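Local coordinates for nitrate transport protein (Parabacteroides distasonis, PDB 3HN0), which probably serves as the substrate-binding component of an ABC transporter, capturing a small solute, possibly nitrate, for import, at residues W23-P28 against E222-F227; D31-Q36 against E193-A198; N67-G72 against A276-E281. One frame throughout, in Å; residues are numbered along the deposited sequence.

Contact 1 (W23-P28 against E222-F227); sequences WLENPP and EEHGIF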
loop_
_atom_site.group_PDB
_atom_site.type_symbol
_atom_site.label_atom_id
_atom_site.label_comp_id
_atom_site.label_asym_id
_atom_site.label_seq_id
_atom_site.Cartn_x
_atom_site.Cartn_y
_atom_site.Cartn_z
ATOM N N TRP A 23 10.401 20.503 12.758
ATOM C CA TRP A 23 11.585 21.309 12.380
ATOM C C TRP A 23 11.336 22.806 12.481
ATOM O O TRP A 23 12.270 23.604 12.593
ATOM C CB TRP A 23 12.026 20.977 10.973
ATOM C CG TRP A 23 12.664 19.591 10.775
ATOM C CD1 TRP A 23 12.699 18.551 11.668
ATOM C CD2 TRP A 23 13.337 19.135 9.611
ATOM N NE1 TRP A 23 13.352 17.462 11.102
ATOM C CE2 TRP A 23 13.750 17.800 9.845
ATOM C CE3 TRP A 23 13.592 19.692 8.365
ATOM C CZ2 TRP A 23 14.403 17.054 8.882
ATOM C CZ3 TRP A 23 14.253 18.957 7.432
ATOM C CH2 TRP A 23 14.662 17.646 7.706
ATOM N N LEU A 24 10.069 23.206 12.440
ATOM C CA LEU A 24 9.714 24.597 12.722
ATOM C C LEU A 24 9.743 24.820 14.192
ATOM O O LEU A 24 10.270 25.830 14.676
ATOM C CB LEU A 24 8.312 24.932 12.173
ATOM C CG LEU A 24 8.244 25.038 10.669
ATOM C CD1 LEU A 24 6.780 25.099 10.204
ATOM C CD2 LEU A 24 8.992 26.301 10.234
ATOM N N GLU A 25 9.181 23.871 14.927
ATOM C CA GLU A 25 9.138 23.955 16.374
ATOM C C GLU A 25 10.541 23.939 16.975
ATOM O O GLU A 25 10.848 24.760 17.821
ATOM C CB GLU A 25 8.293 22.805 16.950
ATOM C CG GLU A 25 8.117 22.836 18.494
ATOM C CD GLU A 25 7.209 23.971 19.006
ATOM O OE1 GLU A 25 6.467 24.601 18.211
ATOM O OE2 GLU A 25 7.237 24.237 20.236
ATOM N N ASN A 26 11.380 23.006 16.509
ATOM C CA ASN A 26 12.692 22.683 17.096
ATOM C C ASN A 26 13.690 22.398 15.976
ATOM O O ASN A 26 13.979 21.232 15.679
ATOM C CB ASN A 26 12.596 21.420 17.941
ATOM C CG ASN A 26 11.761 21.621 19.199
ATOM O OD1 ASN A 26 12.139 22.379 20.089
ATOM N ND2 ASN A 26 10.605 20.939 19.266
ATOM N N PRO A 27 14.180 23.454 15.339
ATOM C CA PRO A 27 15.033 23.263 14.159
ATOM C C PRO A 27 16.243 22.365 14.473
ATOM O O PRO A 27 16.973 22.659 15.428
ATOM C CB PRO A 27 15.525 24.658 13.849
ATOM C CG PRO A 27 14.460 25.589 14.420
ATOM C CD PRO A 27 13.875 24.865 15.607
ATOM N N PRO A 28 16.450 21.305 13.683
ATOM C CA PRO A 28 17.611 20.432 13.886
ATOM C C PRO A 28 18.895 21.145 13.521
ATOM O O PRO A 28 18.875 22.096 12.741
ATOM C CB PRO A 28 17.394 19.297 12.899
ATOM C CG PRO A 28 16.045 19.422 12.406
ATOM C CD PRO A 28 15.509 20.747 12.702
ATOM N N GLU A 222 -0.220 25.601 14.269
ATOM C CA GLU A 222 -1.119 26.739 14.486
ATOM C C GLU A 222 -0.341 27.922 15.067
ATOM O O GLU A 222 -0.469 29.034 14.561
ATOM C CB GLU A 222 -2.251 26.341 15.394
ATOM C CG GLU A 222 -3.281 25.477 14.691
ATOM C CD GLU A 222 -4.290 24.835 15.634
ATOM O OE1 GLU A 222 -4.125 24.912 16.879
ATOM O OE2 GLU A 222 -5.266 24.236 15.129
ATOM N N GLU A 223 0.485 27.671 16.081
ATOM C CA GLU A 223 1.292 28.756 16.652
ATOM C C GLU A 223 2.189 29.439 15.640
ATOM O O GLU A 223 2.420 30.649 15.737
ATOM C CB GLU A 223 2.109 28.265 17.864
ATOM C CG GLU A 223 1.184 27.972 19.049
ATOM C CD GLU A 223 1.911 27.624 20.325
ATOM O OE1 GLU A 223 3.111 27.263 20.269
ATOM O OE2 GLU A 223 1.299 27.735 21.405
ATOM N N HIS A 224 2.720 28.665 14.709
ATOM C CA HIS A 224 3.609 29.176 13.642
ATOM C C HIS A 224 2.866 29.740 12.452
ATOM O O HIS A 224 3.493 30.113 11.465
ATOM C CB HIS A 224 4.626 28.106 13.168
ATOM C CG HIS A 224 5.707 27.831 14.170
ATOM N ND1 HIS A 224 5.524 26.985 15.240
ATOM C CD2 HIS A 224 6.978 28.295 14.267
ATOM C CE1 HIS A 224 6.630 26.962 15.976
ATOM N NE2 HIS A 224 7.527 27.748 15.405
ATOM N N GLY A 225 1.544 29.816 12.546
ATOM C CA GLY A 225 0.681 30.370 11.501
ATOM C C GLY A 225 0.586 29.595 10.186
ATOM O O GLY A 225 0.243 30.169 9.153
ATOM N N ILE A 226 0.869 28.295 10.207
ATOM C CA ILE A 226 0.935 27.533 8.997
ATOM C C ILE A 226 -0.480 27.170 8.591
ATOM O O ILE A 226 -0.819 27.194 7.420
ATOM C CB ILE A 226 1.783 26.238 9.171
ATOM C CG1 ILE A 226 3.200 26.544 9.735
ATOM C CG2 ILE A 226 1.858 25.453 7.850
ATOM C CD1 ILE A 226 3.925 27.526 8.921
ATOM N N PHE A 227 -1.299 26.783 9.566
ATOM C CA PHE A 227 -2.712 26.509 9.313
ATOM C C PHE A 227 -3.544 27.273 10.323
ATOM O O PHE A 227 -3.094 27.590 11.436
ATOM C CB PHE A 227 -3.018 25.017 9.460
ATOM C CG PHE A 227 -2.289 24.140 8.460
ATOM C CD1 PHE A 227 -2.655 24.145 7.145
ATOM C CD2 PHE A 227 -1.222 23.356 8.866
ATOM C CE1 PHE A 227 -1.949 23.347 6.209
ATOM C CE2 PHE A 227 -0.526 22.533 7.966
ATOM C CZ PHE A 227 -0.905 22.545 6.633
HETATM O O HOH W 1 9.345 27.438 17.497
#
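His224 meets Leu24 and Glu25 in a surface contact at the C-terminal ends of helices 21-25 and 214-223, where different edges and one face of its imidazole meet different groups. The side chain starts from a CB directed at the other segment, and with CG anti to the carbonyl carbon (chi1 -72°) the ring reaches the last turn of helix 21-25. Beyond CG, ND1 is hydrogen-bonded to the backbone O of Ser220, which ties the ring to its own helix. CD2 is 4.2 Å from Leu24 CB, and this CB lies over one ring face as a CH-pi contact, 4.3 Å from the centroid of the His224 ring and 13° off its normal. CE1 points at Glu25 OE1, 3.3 Å away and near the ring plane; the carboxylate is turned 80° against the ring, and the same OE1 is hydrogen-bonded to Ser220 OG. At the far end, His224 NE2 bonds to a water at 2.8 Å, and that water donates to Glu25 O at 3.1 Å. Beside the histidine, Leu24 and Ile226 come tip to tip, Leu24 CD1 lying 3.9 Å from Ile226 CG1. Ile226 comes into position after a reversal at Gly225, whose positive phi and Gly225 N to Glu222 O bond of 3.0 Å belong to the Schellman motif ending helix 214-223.

Contact 2 (D31-Q36 against E193-A198); sequences DNKKVQ and EKYRIA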
loop_
_atom_site.group_PDB
_atom_site.type_symbol
_atom_site.label_atom_id
_atom_site.label_comp_id
_atom_site.label_asym_id
_atom_site.label_seq_id
_atom_site.Cartn_x
_atom_site.Cartn_y
_atom_site.Cartn_z
ATOM N N ASP A 31 25.831 19.341 11.392
ATOM C CA ASP A 31 27.172 19.855 11.068
ATOM C C ASP A 31 27.270 21.340 11.377
ATOM O O ASP A 31 27.811 22.087 10.569
ATOM C CB ASP A 31 27.507 19.569 9.587
ATOM C CG ASP A 31 28.953 19.749 9.243
ATOM O OD1 ASP A 31 29.804 19.550 10.118
ATOM O OD2 ASP A 31 29.242 20.069 8.062
ATOM N N ASN A 32 26.725 21.747 12.531
ATOM C CA ASN A 32 26.756 23.132 13.040
ATOM C C ASN A 32 25.984 24.081 12.122
ATOM O O ASN A 32 26.279 25.288 12.085
ATOM C CB ASN A 32 28.202 23.610 13.157
ATOM C CG ASN A 32 28.324 24.965 13.833
ATOM O OD1 ASN A 32 27.634 25.258 14.806
ATOM N ND2 ASN A 32 29.244 25.777 13.334
ATOM N N LYS A 33 25.048 23.533 11.356
ATOM C CA LYS A 33 24.102 24.318 10.561
ATOM C C LYS A 33 22.692 24.109 11.011
ATOM O O LYS A 33 22.220 22.977 11.095
ATOM C CB LYS A 33 24.226 23.978 9.110
ATOM C CG LYS A 33 25.575 24.333 8.559
ATOM C CD LYS A 33 25.766 23.737 7.187
ATOM C CE LYS A 33 27.197 23.934 6.670
ATOM N NZ LYS A 33 27.241 23.716 5.225
ATOM N N LYS A 34 21.986 25.206 11.287
ATOM C CA LYS A 34 20.585 25.104 11.628
ATOM C C LYS A 34 19.740 24.833 10.364
ATOM O O LYS A 34 19.922 25.485 9.368
ATOM C CB LYS A 34 20.074 26.404 12.252
ATOM C CG LYS A 34 18.665 26.329 12.789
ATOM C CD LYS A 34 18.306 27.573 13.634
ATOM N N VAL A 35 18.818 23.893 10.451
ATOM C CA VAL A 35 17.895 23.561 9.397
ATOM C C VAL A 35 16.744 24.544 9.492
ATOM O O VAL A 35 16.130 24.707 10.537
ATOM C CB VAL A 35 17.476 22.042 9.445
ATOM C CG1 VAL A 35 16.528 21.713 8.308
ATOM C CG2 VAL A 35 18.728 21.140 9.403
ATOM N N GLN A 36 16.493 25.271 8.403
ATOM C CA GLN A 36 15.550 26.376 8.385
ATOM C C GLN A 36 14.447 26.086 7.393
ATOM O O GLN A 36 14.732 26.057 6.200
ATOM C CB GLN A 36 16.324 27.581 7.939
ATOM C CG GLN A 36 15.669 28.906 8.012
ATOM C CD GLN A 36 16.714 30.016 7.799
ATOM O OE1 GLN A 36 16.726 30.678 6.776
ATOM N NE2 GLN A 36 17.593 30.194 8.779
ATOM N N GLU A 193 24.511 16.191 -0.417
ATOM C CA GLU A 193 24.735 14.743 -0.397
ATOM C C GLU A 193 25.347 14.239 0.919
ATOM O O GLU A 193 24.868 13.255 1.532
ATOM C CB GLU A 193 25.554 14.320 -1.613
ATOM C CG GLU A 193 25.694 12.828 -1.754
ATOM C CD GLU A 193 24.380 12.133 -2.052
ATOM O OE1 GLU A 193 23.769 12.361 -3.120
ATOM O OE2 GLU A 193 23.943 11.356 -1.186
ATOM N N LYS A 194 26.356 14.969 1.386
ATOM C CA LYS A 194 27.027 14.635 2.622
ATOM C C LYS A 194 26.076 14.690 3.801
ATOM O O LYS A 194 26.343 14.052 4.784
ATOM C CB LYS A 194 28.237 15.573 2.900
ATOM C CG LYS A 194 27.918 17.007 3.107
ATOM C CD LYS A 194 29.223 17.871 3.078
ATOM C CE LYS A 194 28.927 19.353 3.002
ATOM N NZ LYS A 194 28.597 19.922 1.633
ATOM N N TYR A 195 24.939 15.388 3.674
ATOM C CA TYR A 195 24.002 15.532 4.798
ATOM C C TYR A 195 22.803 14.675 4.622
ATOM O O TYR A 195 21.916 14.657 5.449
ATOM C CB TYR A 195 23.548 16.987 4.914
ATOM C CG TYR A 195 24.632 17.972 5.251
ATOM C CD1 TYR A 195 25.674 17.640 6.070
ATOM C CD2 TYR A 195 24.619 19.227 4.697
ATOM C CE1 TYR A 195 26.659 18.535 6.379
ATOM C CE2 TYR A 195 25.605 20.153 4.983
ATOM C CZ TYR A 195 26.621 19.814 5.854
ATOM O OH TYR A 195 27.627 20.729 6.163
ATOM N N ARG A 196 22.774 13.912 3.553
ATOM C CA ARG A 196 21.506 13.207 3.220
ATOM C C ARG A 196 21.045 12.280 4.341
ATOM O O ARG A 196 19.918 12.312 4.737
ATOM C CB ARG A 196 21.696 12.400 1.927
ATOM C CG ARG A 196 20.397 11.614 1.536
ATOM C CD ARG A 196 20.445 11.047 0.116
ATOM N NE ARG A 196 21.598 10.188 -0.024
ATOM C CZ ARG A 196 21.677 8.915 0.351
ATOM N NH1 ARG A 196 20.630 8.231 0.809
ATOM N NH2 ARG A 196 22.856 8.307 0.242
ATOM N N ILE A 197 21.906 11.358 4.767
ATOM C CA ILE A 197 21.533 10.451 5.835
ATOM C C ILE A 197 21.157 11.212 7.124
ATOM O O ILE A 197 20.194 10.866 7.761
ATOM C CB ILE A 197 22.644 9.418 6.147
ATOM C CG1 ILE A 197 22.908 8.545 4.930
ATOM C CG2 ILE A 197 22.259 8.572 7.344
ATOM C CD1 ILE A 197 21.741 7.699 4.514
ATOM N N ALA A 198 21.952 12.208 7.515
ATOM C CA ALA A 198 21.601 13.023 8.711
ATOM C C ALA A 198 20.185 13.666 8.597
ATOM O O ALA A 198 19.395 13.667 9.535
ATOM C CB ALA A 198 22.662 14.101 8.943
#
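A polar, partly buried contact centred on the hydroxyl of Tyr195 joins the start of strand 33-40 and the loop before it to the N-terminal end of the region of helix 196-212. The hydroxyl donates to Asp31 OD2, with 2.6 Å between Tyr195 OH and that oxygen, and the bond uses the anti lone pair of the carboxylate. Carboxylate and ring planes are 57° apart. Asp31 also touches through its methylene: its CB is 3.5 Å from Tyr195 CE1. From the strand, Lys33 brings a second, weak hydrogen bond, its NZ 3.2 Å from Tyr195 OH; the chain is extended beyond CG and crosses the tyrosine at about a right angle. Asp31 OD2 and Lys33 NZ both sit at the ring edge, near its plane. In the fold, strand 33-40 runs between strands 29-30 and 6-12 in the mixed sheet, and Tyr195 packs on Ile7 and Ile30 of these neighbours, which places its ring against this outer part of the sheet. One ring face carries Lys194 CG, 3.7 Å above the plane and over its centre. The ammonium of Lys33 would probably polarise the phenol and make its O-H a better donor to Asp31. Within 193-198 itself, Arg196 NE makes a nearly linear salt bridge to Glu193 OE2 (2.9 Å, 179°).

Contact 3 (N67-G72 against A276-E281); sequences NLYNKG and AGFIPE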
loop_
_atom_site.group_PDB
_atom_site.type_symbol
_atom_site.label_atom_id
_atom_site.label_comp_id
_atom_site.label_asym_id
_atom_site.label_seq_id
_atom_site.Cartn_x
_atom_site.Cartn_y
_atom_site.Cartn_z
ATOM N N ASN A 67 10.624 16.101 -13.818
ATOM C CA ASN A 67 10.797 17.046 -14.910
ATOM C C ASN A 67 12.071 17.854 -14.741
ATOM O O ASN A 67 12.907 17.908 -15.626
ATOM C CB ASN A 67 9.592 17.992 -14.979
ATOM C CG ASN A 67 9.642 18.860 -16.222
ATOM O OD1 ASN A 67 9.854 18.362 -17.313
ATOM N ND2 ASN A 67 9.477 20.157 -16.053
ATOM N N LEU A 68 12.275 18.446 -13.573
ATOM C CA LEU A 68 13.515 19.181 -13.321
ATOM C C LEU A 68 14.772 18.329 -13.540
ATOM O O LEU A 68 15.749 18.781 -14.163
ATOM C CB LEU A 68 13.539 19.722 -11.891
ATOM C CG LEU A 68 12.547 20.827 -11.559
ATOM C CD1 LEU A 68 12.695 21.174 -10.040
ATOM C CD2 LEU A 68 12.779 22.009 -12.415
ATOM N N TYR A 69 14.756 17.105 -13.025
ATOM C CA TYR A 69 15.860 16.191 -13.234
ATOM C C TYR A 69 16.077 15.910 -14.734
ATOM O O TYR A 69 17.237 15.963 -15.227
ATOM C CB TYR A 69 15.686 14.888 -12.445
ATOM C CG TYR A 69 16.820 13.924 -12.703
ATOM C CD1 TYR A 69 17.980 14.003 -11.947
ATOM C CD2 TYR A 69 16.743 12.946 -13.714
ATOM C CE1 TYR A 69 19.062 13.169 -12.201
ATOM C CE2 TYR A 69 17.821 12.079 -13.975
ATOM C CZ TYR A 69 18.984 12.200 -13.216
ATOM O OH TYR A 69 20.083 11.403 -13.429
ATOM N N ASN A 70 15.002 15.607 -15.457
ATOM C CA ASN A 70 15.094 15.315 -16.885
ATOM C C ASN A 70 15.603 16.512 -17.709
ATOM O O ASN A 70 16.223 16.339 -18.765
ATOM C CB ASN A 70 13.750 14.800 -17.424
ATOM C CG ASN A 70 13.530 13.368 -17.070
ATOM O OD1 ASN A 70 14.488 12.664 -16.821
ATOM N ND2 ASN A 70 12.275 12.916 -17.043
ATOM N N LYS A 71 15.327 17.704 -17.213
ATOM C CA LYS A 71 15.731 18.942 -17.876
ATOM C C LYS A 71 17.153 19.383 -17.557
ATOM O O LYS A 71 17.635 20.328 -18.151
ATOM C CB LYS A 71 14.710 20.038 -17.576
ATOM C CG LYS A 71 13.425 19.726 -18.351
ATOM C CD LYS A 71 12.394 20.796 -18.488
ATOM C CE LYS A 71 11.500 20.522 -19.750
ATOM N NZ LYS A 71 10.870 19.110 -19.866
ATOM N N GLY A 72 17.821 18.686 -16.648
ATOM C CA GLY A 72 19.258 18.895 -16.359
ATOM C C GLY A 72 19.528 19.667 -15.084
ATOM O O GLY A 72 20.683 19.989 -14.787
ATOM N N ALA A 276 18.865 6.401 -13.847
ATOM C CA ALA A 276 19.242 5.886 -12.522
ATOM C C ALA A 276 19.857 6.975 -11.616
ATOM O O ALA A 276 19.752 6.871 -10.416
ATOM C CB ALA A 276 20.172 4.676 -12.627
ATOM N N GLY A 277 20.414 8.035 -12.194
ATOM C CA GLY A 277 21.002 9.128 -11.398
ATOM C C GLY A 277 20.001 9.975 -10.580
ATOM O O GLY A 277 20.400 10.791 -9.754
ATOM N N PHE A 278 18.709 9.789 -10.841
ATOM C CA PHE A 278 17.655 10.503 -10.103
ATOM C C PHE A 278 17.672 10.141 -8.624
ATOM O O PHE A 278 17.363 10.994 -7.756
ATOM C CB PHE A 278 16.308 10.143 -10.712
ATOM C CG PHE A 278 15.131 10.882 -10.159
ATOM C CD1 PHE A 278 15.122 12.257 -10.063
ATOM C CD2 PHE A 278 13.950 10.178 -9.857
ATOM C CE1 PHE A 278 13.972 12.915 -9.644
ATOM C CE2 PHE A 278 12.816 10.867 -9.409
ATOM C CZ PHE A 278 12.825 12.192 -9.329
ATOM N N ILE A 279 18.026 8.887 -8.343
ATOM C CA ILE A 279 18.055 8.325 -6.975
ATOM C C ILE A 279 19.517 8.062 -6.544
ATOM O O ILE A 279 20.263 7.493 -7.300
ATOM C CB ILE A 279 17.182 7.090 -6.954
ATOM C CG1 ILE A 279 15.717 7.534 -7.173
ATOM C CG2 ILE A 279 17.322 6.281 -5.625
ATOM C CD1 ILE A 279 14.777 6.451 -7.470
ATOM N N PRO A 280 19.916 8.476 -5.320
ATOM C CA PRO A 280 21.304 8.151 -4.932
ATOM C C PRO A 280 21.574 6.638 -4.918
ATOM O O PRO A 280 20.663 5.858 -4.604
ATOM C CB PRO A 280 21.442 8.736 -3.514
ATOM C CG PRO A 280 20.029 9.020 -3.013
ATOM C CD PRO A 280 19.124 9.069 -4.221
ATOM N N GLU A 281 22.811 6.254 -5.250
ATOM C CA GLU A 281 23.275 4.858 -5.142
ATOM C C GLU A 281 23.311 4.441 -3.661
ATOM O O GLU A 281 23.340 5.302 -2.754
ATOM C CB GLU A 281 24.672 4.673 -5.794
ATOM C CG GLU A 281 24.708 4.737 -7.339
#
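Tyr69 and Phe278 carry the apolar part of this contact between the last turn of helix 62-70 and the 3-10 segment 276-278. Their CA atoms, 6.7 Å apart, are the nearest pair across the two segments. With CG anti to the backbone N (chi1 178°), the Tyr69 ring extends from its helix across the backbone of the 3-10 turn. Phe278 CB stands over a face of this ring, 4.0 Å from the centroid of the Tyr69 ring and 7° off its normal, which makes a well-centred CH-pi contact. The two aromatic rings meet obliquely, centroids 5.3 Å apart and planes at 56°, and their closest carbons, Tyr69 CG and Phe278 CD1, are 3.6 Å apart. Phe278 also packs on Met62 and Ala65, which with Tyr69 put it along one side of helix 62-70.

The backbone contacts lie at the phenol end. Tyr69 OH is 3.2 Å from Gly277 CA, a close approach at a residue with no side chain in the way. Phe278 N is 3.3 Å from Tyr69 OH, but the angle is poor and no hydrogen bond forms there.

The polar partners come from just outside the segments. Tyr69 OH bonds to Asp275 OD1, which also accepts from Gly277 N; Gly277 O receives Lys76 NZ. The Asp275 carboxylate thus links the tyrosine hydroxyl to the backbone N of Gly277 in the 3-10 segment, and the chemistry implies that ring packing is the direct link between the segments, while Asp275, outside both, holds the phenol end by hydrogen bonding.

Contact 1 is a surface meeting of two helix ends, whereas contacts 2 and 3 are each partly buried; all three lie 18 to 22 Å from the centre of the chain. Contacts 1 and 2 share the region from helix 21-25 into strand 33-40 and touch directly, Pro28 O lying 2.9 Å from Val35 N, a probable hydrogen bond; helices 196-212 and 214-223 also follow one another. Contact 3 meets contact 2 where Arg196 packs on Pro280, but its nearest atoms are about 15 Å from contact 1. Contact 2 rests on one short and one weak hydrogen bond to a phenol oxygen, contact 3 on aromatic packing, and contact 1 mixes CH-pi, aliphatic and water-mediated links.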